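Local coordinates for protein PTS system glucose-specific EIIA component (Mycoplasma capricolum, PDB 2GPR) that relays a phosphoryl group from phospho-HPr to the EIIB domain of the glucose permease, so that incoming sugar is phosphorylated as it crosses the membrane, at residues A[8-14]-A[46-51]; A[62-66]-A[76-80]; A[90-95]-A[106-111]; A[133-139]-A[150-154]. One frame throughout, in Å; residues are numbered along the deposited sequence.

Contact 1 of 4, residues A[8-14]-A[46-51]; sequences LKVLAPC and DFHAPV
The Phe47 ring carries Cys14 on one face: CB stands almost over its centre, 4.3 Å from the centroid and only 7° off the normal, a CH-pi contact. The sulfur follows on the same side but obliquely, SG coming within 3.7 Å of Phe47 CE2, which adds a Cys sulfur-aromatic contact. SG lies between the backbone N and the carbonyl carbon (chi1 61°), and this turn holds it obliquely above the CE2 side of the ring. The His48 ring is engaged at its edge instead, with Pro13 O near the ring plane at ND1.

In the antiparallel beta-sandwich of the EIIA-Glc family, these segments run in exactly opposite directions and join strand 8-11, paired with 149-153, to strand 46-48, at the border of a three-stranded sheet. Two backbone carbonyls make the joint. Pro13 O takes two N-H groups of one residue: His48 N at 2.7 Å and His48 ND1 at 3.2 Å, the latter from above the carbonyl plane. The ring bond restrains the rotation of the imidazole, and the backbone bond holds the same oxygen in place. Further along, Leu11 N meets Pro50 O at 2.9 Å, on a lone pair and almost straight (174°).

Around the rest of Phe47 the core closes in, with Pro42, Leu77 and Ile79 against its side chain. At the far end the contact becomes apolar, where Val51 lies beside Val10 and crosses Leu8 at about a right angle. One methyl does most of this work: Val51 CG1 lies 3.7 Å from Leu8 CD2, 4.0 Å from Val10 CB and 3.4 Å from Lys9 O.

Contact 2 of 4, residues A[62-66]-A[76-80]; sequences KHAFG and LLHIG
Phe65 N donates to Leu77 O at 2.7 Å, in the carbonyl plane and at 163°, and Leu77 N returns a bond of 3.1 Å to Phe65 O. The pair anchors an antiparallel hairpin that illustrates how strand register can bring two functional histidines together: His78 pairs with Ala64, next to His63. Beyond the strands, Ile79 N binds His63 O at 2.9 Å and ties that carbonyl to the residue after His78.

By similarity His78 is the residue that takes the phosphoryl group, unmodified here, and both histidines are ligands of a zinc site shared with glycerol kinase; His63 is also important for phospho-donor activity. Their rings form an offset edge-to-face pair, centroids 5.7 Å apart and planes at 82°, with the edge of His63 turned to the face of His78. His63 CG sits between the backbone N and the carbonyl carbon (chi1 65°), which swings the ring toward its partner; His63 CD2 is 4.2 Å from His78 NE2. A weak bond of 2.8 Å runs from His78 ND1 to Gly80 O and may help to steady the second ring.

Strands 124-130 and 53-57 flank the hairpin, Phe65 packs on strand 106-110, and Phe29 of helix 27-30 meets His78 edge-to-face.

Contact 3 of 4, residues A[90-95]-A[106-111]; sequences GFESFV and KLVTVD
Phe94 and Lys106 meet with the CE methylene of the lysine over one face of the ring, beside the antiparallel pairing of strand 91-93 with strand 106-110, whose other edge carries a classic beta bulge. Lys106 CG is anti to the backbone N (chi1 -162°), but the chain bends at its third torsion, to 34°, bringing CE within 4.3 Å of the Phe94 ring centroid. NZ follows at 4.9 Å over the same face, so a CH-pi contact is joined by a cation-pi one. Phe94 itself has CG anti to its carbonyl carbon (chi1 -58°), and its edge comes down on the opposite strand, CD2 lying 3.7 Å from Val108 CA.

The bulge is formed by Leu107 and Val108, which both face Phe47 of strand 46-48. On the other flank, strand 91-93 pairs regularly: Glu92 and Thr109 are a hydrogen-bonded pair, Phe91 with Val110 and Ser93 with Val108 non-hydrogen-bonded ones. Phe94 N extends the pairing by donating to Leu107 O.

Phe91 and Val110 run alongside each other. Val110 divides its branches, CG1 over a face of the Phe91 ring and CG2 at 3.9 Å from Phe91 CD2. Phe91 in turn touches His63, important by similarity for phospho-donor activity. Val95 crosses Leu107 with CG1 3.9 Å from Leu107 CD2, and both reach the Phe65 side chain. Ser93 OG turns back along its own segment to a lone pair of Val95 O, 3.1 Å away. At the other end Asp111 N binds Gly90 O at 2.7 Å, while Asp111 OD1 caps the following helix through Ser114 N.

Contact 4 of 4, residues A[133-139]-A[150-154]; sequences GKTLEIV and VAILK
Lys154 N donates to Thr135 O at 3.1 Å, the donor lying nearly in line with the carbonyl bond (164°). A second backbone bond joins Ile152 N to Ile138 O, though the position of that oxygen is less certain. Thr135 O also receives a CA-H...O contact from Leu153 CA at 3.1 Å, so neighbouring residues of the last strand converge on one carbonyl.

Apolar groups pack outward from this seam. Leu136 and Val139 approach Ala151 with one methyl each: Leu136 CD1 comes to 3.7 Å of Ala151 CB and Val139 CG2 to 3.8 Å of the same atom. Ile138 extends in the same direction as Ile152; in both, CG1 is anti to the carbonyl carbon (chi1 -42° and -61°), and these matching first torsions keep the two chains alongside each other, with Ile138 CD1 4.0 Å from Ile152 CG1. At the surface Glu137 runs along Lys154 with OE2 3.8 Å from Lys154 CD. The charged ends stay apart, OE2 and Lys154 NZ being 5.1 Å from each other, and NZ has a weak bond to Asn5 OD1.

Beneath the seam, Phe38 touches Val139 and Ala151, while Phe128 touches Leu136 and Leu153. The C-terminal strand thus carries this loop on one edge and strand 8-11 on the other, where Val150 and Ala151 both face Val10: a classic beta bulge, by which an antiparallel pair takes up one extra residue.

Overall arrangement
From the N terminus, contact 1 closes a loop that carries strand 16-19, helix 27-30 and strand 36-42. Contact 2 follows as a local hairpin of strands 64-68 and 74-78 in the large antiparallel sheet. Contact 3 spans a loop holding strand 100-101, and contact 4 brings the C-terminal strand back to the loop after strand 124-130. All four lie in series; none nests or crosses. Strand 46-48 ties contact 1 to contact 3 by backbone bonds to 106-110, and strand 8-11 ties it likewise to contact 4. Contacts 2 and 3 pack together through His63 with Phe91 and through Phe65, whereas contacts 3 and 4 have centres about 27 Å apart, on opposite sides of the chain's centre.

Contact 1 of 4, residues A[8-14]-A[46-51]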
loop_
_atom_site.group_PDB
_atom_site.type_symbol
_atom_site.label_atom_id
_atom_site.label_comp_id
_atom_site.label_asym_id
_atom_site.label_seq_id
_atom_site.Cartn_x
_atom_site.Cartn_y
_atom_site.Cartn_z
ATOM N N LEU A 8 -9.866 -11.925 0.069
ATOM C CA LEU A 8 -9.017 -11.048 0.810
ATOM C C LEU A 8 -9.504 -9.628 0.674
ATOM O O LEU A 8 -9.648 -9.094 -0.395
ATOM C CB LEU A 8 -7.519 -11.162 0.501
ATOM C CG LEU A 8 -6.715 -10.129 1.324
ATOM C CD1 LEU A 8 -5.881 -10.790 2.390
ATOM C CD2 LEU A 8 -5.893 -9.217 0.437
ATOM N N LYS A 9 -9.807 -9.029 1.760
ATOM C CA LYS A 9 -10.277 -7.667 1.722
ATOM C C LYS A 9 -9.128 -6.700 1.911
ATOM O O LYS A 9 -8.342 -6.833 2.852
ATOM C CB LYS A 9 -11.282 -7.462 2.821
ATOM C CG LYS A 9 -12.693 -7.692 2.343
ATOM C CD LYS A 9 -13.701 -7.706 3.520
ATOM C CE LYS A 9 -13.161 -6.871 4.692
ATOM N NZ LYS A 9 -14.047 -6.857 5.882
ATOM N N VAL A 10 -8.995 -5.710 1.023
ATOM C CA VAL A 10 -7.920 -4.773 1.215
ATOM C C VAL A 10 -8.436 -3.430 1.649
ATOM O O VAL A 10 -9.363 -2.987 1.060
ATOM C CB VAL A 10 -6.733 -4.842 0.207
ATOM C CG1 VAL A 10 -6.633 -6.165 -0.548
ATOM C CG2 VAL A 10 -6.527 -3.645 -0.698
ATOM N N LEU A 11 -7.913 -2.827 2.743
ATOM C CA LEU A 11 -8.394 -1.500 3.212
ATOM C C LEU A 11 -7.588 -0.303 2.662
ATOM O O LEU A 11 -6.502 -0.421 2.088
ATOM C CB LEU A 11 -8.537 -1.351 4.765
ATOM C CG LEU A 11 -9.070 -2.549 5.558
ATOM C CD1 LEU A 11 -9.253 -2.177 7.014
ATOM C CD2 LEU A 11 -10.377 -3.106 5.007
ATOM N N ALA A 12 -8.103 0.882 2.847
ATOM C CA ALA A 12 -7.352 2.035 2.468
ATOM C C ALA A 12 -6.456 2.421 3.655
ATOM O O ALA A 12 -6.946 2.538 4.766
ATOM C CB ALA A 12 -8.313 3.142 2.150
ATOM N N PRO A 13 -5.127 2.546 3.437
ATOM C CA PRO A 13 -4.129 2.902 4.476
ATOM C C PRO A 13 -4.084 4.397 4.875
ATOM O O PRO A 13 -3.531 4.791 5.902
ATOM C CB PRO A 13 -2.794 2.546 3.878
ATOM C CG PRO A 13 -3.010 2.346 2.392
ATOM C CD PRO A 13 -4.468 2.024 2.208
ATOM N N CYS A 14 -4.669 5.247 4.042
ATOM C CA CYS A 14 -4.805 6.640 4.351
ATOM C C CYS A 14 -6.093 7.212 3.728
ATOM O O CYS A 14 -6.890 6.519 3.043
ATOM C CB CYS A 14 -3.606 7.455 3.934
ATOM S SG CYS A 14 -3.377 7.337 2.179
ATOM N N ASP A 46 -0.971 9.603 7.885
ATOM C CA ASP A 46 -0.896 8.268 8.413
ATOM C C ASP A 46 -1.215 7.162 7.391
ATOM O O ASP A 46 -2.215 7.167 6.688
ATOM C CB ASP A 46 -1.617 8.148 9.744
ATOM C CG ASP A 46 -1.332 9.363 10.637
ATOM O OD1 ASP A 46 -0.091 9.795 10.552
ATOM O OD2 ASP A 46 -2.157 9.875 11.392
ATOM N N PHE A 47 -0.287 6.249 7.243
ATOM C CA PHE A 47 -0.489 5.162 6.374
ATOM C C PHE A 47 -0.633 3.972 7.274
ATOM O O PHE A 47 0.153 3.839 8.224
ATOM C CB PHE A 47 0.649 5.010 5.381
ATOM C CG PHE A 47 0.640 6.065 4.328
ATOM C CD1 PHE A 47 0.982 7.374 4.653
ATOM C CD2 PHE A 47 0.298 5.750 3.012
ATOM C CE1 PHE A 47 0.959 8.356 3.669
ATOM C CE2 PHE A 47 0.259 6.723 2.011
ATOM C CZ PHE A 47 0.546 8.039 2.369
ATOM N N HIS A 48 -1.700 3.171 7.034
ATOM C CA HIS A 48 -2.024 2.046 7.870
ATOM C C HIS A 48 -1.918 0.786 7.087
ATOM O O HIS A 48 -1.963 0.815 5.900
ATOM C CB HIS A 48 -3.467 2.155 8.423
ATOM C CG HIS A 48 -3.658 3.219 9.459
ATOM N ND1 HIS A 48 -3.862 4.537 9.111
ATOM C CD2 HIS A 48 -3.601 3.163 10.818
ATOM C CE1 HIS A 48 -3.953 5.238 10.252
ATOM N NE2 HIS A 48 -3.803 4.438 11.294
ATOM N N ALA A 49 -1.843 -0.331 7.755
ATOM C CA ALA A 49 -1.832 -1.579 7.087
ATOM C C ALA A 49 -3.181 -1.880 6.368
ATOM O O ALA A 49 -4.280 -1.819 6.940
ATOM C CB ALA A 49 -1.471 -2.665 8.093
ATOM N N PRO A 50 -3.075 -2.285 5.119
ATOM C CA PRO A 50 -4.209 -2.649 4.262
ATOM C C PRO A 50 -4.796 -4.010 4.557
ATOM O O PRO A 50 -5.918 -4.292 4.206
ATOM C CB PRO A 50 -3.642 -2.681 2.852
ATOM C CG PRO A 50 -2.152 -2.251 2.918
ATOM C CD PRO A 50 -1.851 -1.895 4.356
ATOM N N VAL A 51 -3.988 -4.874 5.148
ATOM C CA VAL A 51 -4.349 -6.230 5.551
ATOM C C VAL A 51 -3.538 -6.657 6.773
ATOM O O VAL A 51 -2.669 -5.934 7.330
ATOM C CB VAL A 51 -4.163 -7.261 4.443
ATOM C CG1 VAL A 51 -4.935 -6.872 3.191
ATOM C CG2 VAL A 51 -2.666 -7.378 4.138
#

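Contact 2 of 4, residues A[62-66]-A[76-80]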
loop_
_atom_site.group_PDB
_atom_site.type_symbol
_atom_site.label_atom_id
_atom_site.label_comp_id
_atom_site.label_asym_id
_atom_site.label_seq_id
_atom_site.Cartn_x
_atom_site.Cartn_y
_atom_site.Cartn_z
ATOM N N LYS A 62 12.095 3.593 5.360
ATOM C CA LYS A 62 10.695 3.656 5.790
ATOM C C LYS A 62 9.669 4.097 4.752
ATOM O O LYS A 62 8.603 4.597 5.105
ATOM C CB LYS A 62 10.649 4.579 7.006
ATOM C CG LYS A 62 11.620 4.118 8.087
ATOM C CD LYS A 62 11.921 5.151 9.164
ATOM C CE LYS A 62 13.121 6.068 8.839
ATOM N NZ LYS A 62 12.878 7.509 9.172
ATOM N N HIS A 63 9.986 3.927 3.488
ATOM C CA HIS A 63 9.137 4.432 2.414
ATOM C C HIS A 63 8.261 3.360 1.773
ATOM O O HIS A 63 7.429 3.681 0.911
ATOM C CB HIS A 63 10.014 5.074 1.315
ATOM C CG HIS A 63 10.863 4.007 0.679
ATOM N ND1 HIS A 63 11.795 3.273 1.420
ATOM C CD2 HIS A 63 10.865 3.500 -0.588
ATOM C CE1 HIS A 63 12.354 2.372 0.595
ATOM N NE2 HIS A 63 11.834 2.494 -0.625
ATOM N N ALA A 64 8.508 2.094 2.137
ATOM C CA ALA A 64 7.770 1.011 1.534
ATOM C C ALA A 64 7.517 -0.135 2.530
ATOM O O ALA A 64 8.376 -0.465 3.305
ATOM C CB ALA A 64 8.515 0.582 0.299
ATOM N N PHE A 65 6.314 -0.724 2.555
ATOM C CA PHE A 65 6.051 -1.740 3.521
ATOM C C PHE A 65 5.504 -2.960 2.862
ATOM O O PHE A 65 4.519 -2.847 2.192
ATOM C CB PHE A 65 5.038 -1.181 4.537
ATOM C CG PHE A 65 5.606 -0.004 5.278
ATOM C CD1 PHE A 65 6.400 -0.215 6.405
ATOM C CD2 PHE A 65 5.506 1.298 4.789
ATOM C CE1 PHE A 65 7.010 0.847 7.085
ATOM C CE2 PHE A 65 6.091 2.377 5.468
ATOM C CZ PHE A 65 6.839 2.155 6.625
ATOM N N GLY A 66 6.119 -4.110 3.095
ATOM C CA GLY A 66 5.697 -5.378 2.532
ATOM C C GLY A 66 5.017 -6.288 3.561
ATOM O O GLY A 66 5.549 -6.614 4.634
ATOM N N LEU A 76 2.437 -5.015 -1.554
ATOM C CA LEU A 76 3.329 -3.913 -1.265
ATOM C C LEU A 76 2.652 -2.512 -1.248
ATOM O O LEU A 76 1.940 -2.107 -2.177
ATOM C CB LEU A 76 4.562 -3.988 -2.193
ATOM C CG LEU A 76 5.579 -2.871 -2.054
ATOM C CD1 LEU A 76 6.707 -3.310 -1.141
ATOM C CD2 LEU A 76 6.171 -2.609 -3.432
ATOM N N LEU A 77 2.876 -1.783 -0.157
ATOM C CA LEU A 77 2.487 -0.395 0.047
ATOM C C LEU A 77 3.779 0.411 -0.154
ATOM O O LEU A 77 4.791 0.150 0.491
ATOM C CB LEU A 77 1.993 -0.157 1.501
ATOM C CG LEU A 77 1.203 1.121 1.809
ATOM C CD1 LEU A 77 1.667 1.734 3.118
ATOM C CD2 LEU A 77 1.056 2.147 0.673
ATOM N N HIS A 78 3.751 1.365 -1.063
ATOM C CA HIS A 78 4.885 2.128 -1.390
ATOM C C HIS A 78 4.529 3.567 -1.431
ATOM O O HIS A 78 3.816 3.961 -2.332
ATOM C CB HIS A 78 5.312 1.659 -2.746
ATOM C CG HIS A 78 6.547 2.325 -3.231
ATOM N ND1 HIS A 78 6.546 3.682 -3.536
ATOM C CD2 HIS A 78 7.775 1.803 -3.535
ATOM C CE1 HIS A 78 7.748 3.952 -4.013
ATOM N NE2 HIS A 78 8.517 2.859 -4.006
ATOM N N ILE A 79 4.940 4.335 -0.397
ATOM C CA ILE A 79 4.574 5.708 -0.334
ATOM C C ILE A 79 5.256 6.526 -1.381
ATOM O O ILE A 79 6.476 6.534 -1.448
ATOM C CB ILE A 79 4.736 6.338 1.028
ATOM C CG1 ILE A 79 3.868 5.591 2.025
ATOM C CG2 ILE A 79 4.302 7.827 0.952
ATOM C CD1 ILE A 79 4.523 4.340 2.549
ATOM N N GLY A 80 4.444 7.260 -2.181
ATOM C CA GLY A 80 4.930 8.138 -3.249
ATOM C C GLY A 80 5.824 7.425 -4.270
ATOM O O GLY A 80 5.747 6.234 -4.497
#

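Contact 3 of 4, residues A[90-95]-A[106-111]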
loop_
_atom_site.group_PDB
_atom_site.type_symbol
_atom_site.label_atom_id
_atom_site.label_comp_id
_atom_site.label_asym_id
_atom_site.label_seq_id
_atom_site.Cartn_x
_atom_site.Cartn_y
_atom_site.Cartn_z
ATOM N N GLY A 90 11.355 12.322 6.742
ATOM C CA GLY A 90 9.979 12.766 6.719
ATOM C C GLY A 90 9.071 11.639 7.153
ATOM O O GLY A 90 7.906 11.851 7.505
ATOM N N PHE A 91 9.652 10.444 7.116
ATOM C CA PHE A 91 9.005 9.215 7.515
ATOM C C PHE A 91 9.282 8.959 8.989
ATOM O O PHE A 91 10.398 9.119 9.433
ATOM C CB PHE A 91 9.564 8.025 6.674
ATOM C CG PHE A 91 9.374 8.224 5.200
ATOM C CD1 PHE A 91 10.149 9.157 4.506
ATOM C CD2 PHE A 91 8.443 7.454 4.492
ATOM C CE1 PHE A 91 9.982 9.337 3.133
ATOM C CE2 PHE A 91 8.231 7.640 3.121
ATOM C CZ PHE A 91 9.003 8.598 2.456
ATOM N N GLU A 92 8.270 8.586 9.739
ATOM C CA GLU A 92 8.379 8.228 11.145
ATOM C C GLU A 92 7.708 6.917 11.231
ATOM O O GLU A 92 6.499 6.871 11.166
ATOM C CB GLU A 92 7.609 9.210 12.047
ATOM C CG GLU A 92 8.513 10.099 12.930
ATOM C CD GLU A 92 9.574 9.324 13.694
ATOM O OE1 GLU A 92 9.340 8.267 14.282
ATOM O OE2 GLU A 92 10.784 9.894 13.643
ATOM N N SER A 93 8.457 5.844 11.194
ATOM C CA SER A 93 7.799 4.549 11.166
ATOM C C SER A 93 7.421 4.093 12.554
ATOM O O SER A 93 7.935 4.647 13.567
ATOM C CB SER A 93 8.610 3.471 10.450
ATOM O OG SER A 93 9.217 2.600 11.385
ATOM N N PHE A 94 6.538 3.070 12.592
ATOM C CA PHE A 94 6.127 2.538 13.866
ATOM C C PHE A 94 6.247 1.040 13.920
ATOM O O PHE A 94 5.787 0.397 14.903
ATOM C CB PHE A 94 4.716 2.972 14.247
ATOM C CG PHE A 94 4.589 4.452 14.302
ATOM C CD1 PHE A 94 4.940 5.147 15.455
ATOM C CD2 PHE A 94 4.168 5.161 13.181
ATOM C CE1 PHE A 94 4.820 6.532 15.486
ATOM C CE2 PHE A 94 4.054 6.551 13.200
ATOM C CZ PHE A 94 4.401 7.237 14.358
ATOM N N VAL A 95 6.885 0.518 12.866
ATOM C CA VAL A 95 7.006 -0.899 12.661
ATOM C C VAL A 95 8.431 -1.308 12.306
ATOM O O VAL A 95 9.264 -0.482 11.904
ATOM C CB VAL A 95 6.053 -1.260 11.505
ATOM C CG1 VAL A 95 4.596 -1.245 11.982
ATOM C CG2 VAL A 95 6.230 -0.203 10.410
ATOM N N LYS A 106 -1.152 1.364 12.247
ATOM C CA LYS A 106 -0.428 2.419 11.644
ATOM C C LYS A 106 0.925 1.927 11.227
ATOM O O LYS A 106 1.586 1.241 12.009
ATOM C CB LYS A 106 -0.321 3.582 12.587
ATOM C CG LYS A 106 0.053 4.848 11.858
ATOM C CD LYS A 106 -0.086 6.091 12.712
ATOM C CE LYS A 106 0.240 5.853 14.166
ATOM N NZ LYS A 106 -0.228 6.956 15.036
ATOM N N LEU A 107 1.404 2.268 10.030
ATOM C CA LEU A 107 2.742 1.818 9.708
ATOM C C LEU A 107 3.720 2.933 9.963
ATOM O O LEU A 107 4.711 2.793 10.699
ATOM C CB LEU A 107 2.844 1.293 8.288
ATOM C CG LEU A 107 1.841 0.189 8.081
ATOM C CD1 LEU A 107 1.785 -0.207 6.621
ATOM C CD2 LEU A 107 2.173 -1.002 8.986
ATOM N N VAL A 108 3.393 4.074 9.381
ATOM C CA VAL A 108 4.259 5.199 9.501
ATOM C C VAL A 108 3.507 6.541 9.339
ATOM O O VAL A 108 2.336 6.610 8.927
ATOM C CB VAL A 108 5.332 5.050 8.432
ATOM C CG1 VAL A 108 4.607 5.067 7.122
ATOM C CG2 VAL A 108 6.415 6.133 8.473
ATOM N N THR A 109 4.217 7.610 9.676
ATOM C CA THR A 109 3.687 8.920 9.502
ATOM C C THR A 109 4.618 9.696 8.581
ATOM O O THR A 109 5.834 9.779 8.813
ATOM C CB THR A 109 3.390 9.633 10.833
ATOM O OG1 THR A 109 2.789 8.706 11.723
ATOM C CG2 THR A 109 2.487 10.877 10.609
ATOM N N VAL A 110 4.059 10.184 7.469
ATOM C CA VAL A 110 4.866 10.899 6.481
ATOM C C VAL A 110 4.670 12.402 6.408
ATOM O O VAL A 110 3.569 12.896 6.223
ATOM C CB VAL A 110 4.658 10.354 5.092
ATOM C CG1 VAL A 110 5.627 11.040 4.144
ATOM C CG2 VAL A 110 4.904 8.866 5.107
ATOM N N ASP A 111 5.766 13.131 6.415
ATOM C CA ASP A 111 5.624 14.544 6.228
ATOM C C ASP A 111 5.348 14.770 4.783
ATOM O O ASP A 111 6.246 15.214 4.060
ATOM C CB ASP A 111 6.851 15.327 6.632
ATOM C CG ASP A 111 6.631 16.809 6.683
ATOM O OD1 ASP A 111 5.843 17.297 5.774
ATOM O OD2 ASP A 111 7.291 17.526 7.381
#

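Contact 4 of 4, residues A[133-139]-A[150-154]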
loop_
_atom_site.group_PDB
_atom_site.type_symbol
_atom_site.label_atom_id
_atom_site.label_comp_id
_atom_site.label_asym_id
_atom_site.label_seq_id
_atom_site.Cartn_x
_atom_site.Cartn_y
_atom_site.Cartn_z
ATOM N N GLY A 133 -4.454 -16.103 -6.223
ATOM C CA GLY A 133 -5.854 -15.760 -6.285
ATOM C C GLY A 133 -5.917 -14.476 -7.020
ATOM O O GLY A 133 -6.701 -13.632 -6.734
ATOM N N LYS A 134 -4.994 -14.353 -7.942
ATOM C CA LYS A 134 -4.730 -13.191 -8.753
ATOM C C LYS A 134 -5.905 -12.464 -9.350
ATOM O O LYS A 134 -5.759 -11.830 -10.446
ATOM C CB LYS A 134 -3.687 -13.428 -9.821
ATOM C CG LYS A 134 -4.241 -14.091 -11.044
ATOM C CD LYS A 134 -3.265 -15.106 -11.624
ATOM C CE LYS A 134 -2.881 -16.170 -10.606
ATOM N NZ LYS A 134 -1.939 -15.717 -9.574
ATOM N N THR A 135 -7.044 -12.495 -8.668
ATOM C CA THR A 135 -8.122 -11.705 -9.181
ATOM C C THR A 135 -8.545 -10.633 -8.235
ATOM O O THR A 135 -8.840 -10.927 -7.082
ATOM C CB THR A 135 -9.320 -12.495 -9.785
ATOM O OG1 THR A 135 -10.337 -12.704 -8.825
ATOM C CG2 THR A 135 -8.804 -13.841 -10.317
ATOM N N LEU A 136 -8.578 -9.401 -8.733
ATOM C CA LEU A 136 -9.160 -8.336 -7.962
ATOM C C LEU A 136 -10.613 -8.256 -8.425
ATOM O O LEU A 136 -10.809 -7.486 -9.361
ATOM C CB LEU A 136 -8.485 -6.995 -8.301
ATOM C CG LEU A 136 -7.110 -6.774 -7.669
ATOM C CD1 LEU A 136 -7.266 -6.072 -6.320
ATOM C CD2 LEU A 136 -6.431 -8.132 -7.486
ATOM N N GLU A 137 -11.580 -9.129 -7.906
ATOM C CA GLU A 137 -13.013 -9.112 -8.393
ATOM C C GLU A 137 -13.388 -7.597 -8.411
ATOM O O GLU A 137 -13.691 -7.027 -9.486
ATOM C CB GLU A 137 -14.113 -10.100 -7.624
ATOM C CG GLU A 137 -15.248 -10.955 -8.433
ATOM C CD GLU A 137 -16.425 -11.766 -7.651
ATOM O OE1 GLU A 137 -17.097 -11.114 -6.859
ATOM O OE2 GLU A 137 -16.814 -12.915 -7.849
ATOM N N ILE A 138 -13.108 -6.891 -7.311
ATOM C CA ILE A 138 -13.491 -5.493 -7.245
ATOM C C ILE A 138 -12.506 -4.538 -6.603
ATOM O O ILE A 138 -12.042 -4.759 -5.490
ATOM C CB ILE A 138 -14.834 -5.384 -6.489
ATOM C CG1 ILE A 138 -15.783 -6.481 -6.910
ATOM C CG2 ILE A 138 -15.520 -4.026 -6.630
ATOM C CD1 ILE A 138 -15.738 -7.668 -5.952
ATOM N N VAL A 139 -12.265 -3.412 -7.276
ATOM C CA VAL A 139 -11.511 -2.357 -6.684
ATOM C C VAL A 139 -12.420 -1.142 -6.555
ATOM O O VAL A 139 -12.778 -0.543 -7.539
ATOM C CB VAL A 139 -10.216 -1.904 -7.399
ATOM C CG1 VAL A 139 -9.670 -0.667 -6.647
ATOM C CG2 VAL A 139 -9.148 -2.981 -7.442
ATOM N N VAL A 150 -11.592 -1.430 -0.246
ATOM C CA VAL A 150 -11.132 -0.845 -1.496
ATOM C C VAL A 150 -10.856 -1.914 -2.588
ATOM O O VAL A 150 -10.680 -1.609 -3.756
ATOM C CB VAL A 150 -9.888 0.015 -1.121
ATOM C CG1 VAL A 150 -8.742 -0.017 -2.122
ATOM C CG2 VAL A 150 -10.300 1.449 -0.830
ATOM N N ALA A 151 -10.819 -3.180 -2.211
ATOM C CA ALA A 151 -10.584 -4.251 -3.157
ATOM C C ALA A 151 -10.694 -5.584 -2.529
ATOM O O ALA A 151 -10.516 -5.793 -1.345
ATOM C CB ALA A 151 -9.254 -4.159 -3.856
ATOM N N ILE A 152 -11.027 -6.489 -3.380
ATOM C CA ILE A 152 -11.223 -7.885 -3.059
ATOM C C ILE A 152 -10.328 -8.647 -3.961
ATOM O O ILE A 152 -10.324 -8.368 -5.168
ATOM C CB ILE A 152 -12.676 -8.314 -3.382
ATOM C CG1 ILE A 152 -13.665 -7.514 -2.569
ATOM C CG2 ILE A 152 -12.893 -9.796 -3.139
ATOM C CD1 ILE A 152 -13.588 -7.830 -1.095
ATOM N N LEU A 153 -9.507 -9.501 -3.334
ATOM C CA LEU A 153 -8.593 -10.461 -3.981
ATOM C C LEU A 153 -9.257 -11.766 -3.623
ATOM O O LEU A 153 -9.249 -12.174 -2.469
ATOM C CB LEU A 153 -7.088 -10.332 -3.531
ATOM C CG LEU A 153 -6.108 -11.179 -4.384
ATOM C CD1 LEU A 153 -5.640 -10.448 -5.651
ATOM C CD2 LEU A 153 -4.898 -11.586 -3.545
ATOM N N LYS A 154 -10.077 -12.243 -4.541
ATOM C CA LYS A 154 -10.943 -13.369 -4.282
ATOM C C LYS A 154 -10.347 -14.705 -4.640
ATOM O O LYS A 154 -9.894 -14.871 -5.790
ATOM C CB LYS A 154 -12.351 -13.137 -4.862
ATOM C CG LYS A 154 -13.422 -14.077 -4.313
ATOM C CD LYS A 154 -14.873 -13.665 -4.628
ATOM C CE LYS A 154 -15.891 -13.857 -3.462
ATOM N NZ LYS A 154 -16.484 -15.224 -3.313
ATOM O OXT LYS A 154 -10.359 -15.576 -3.731
#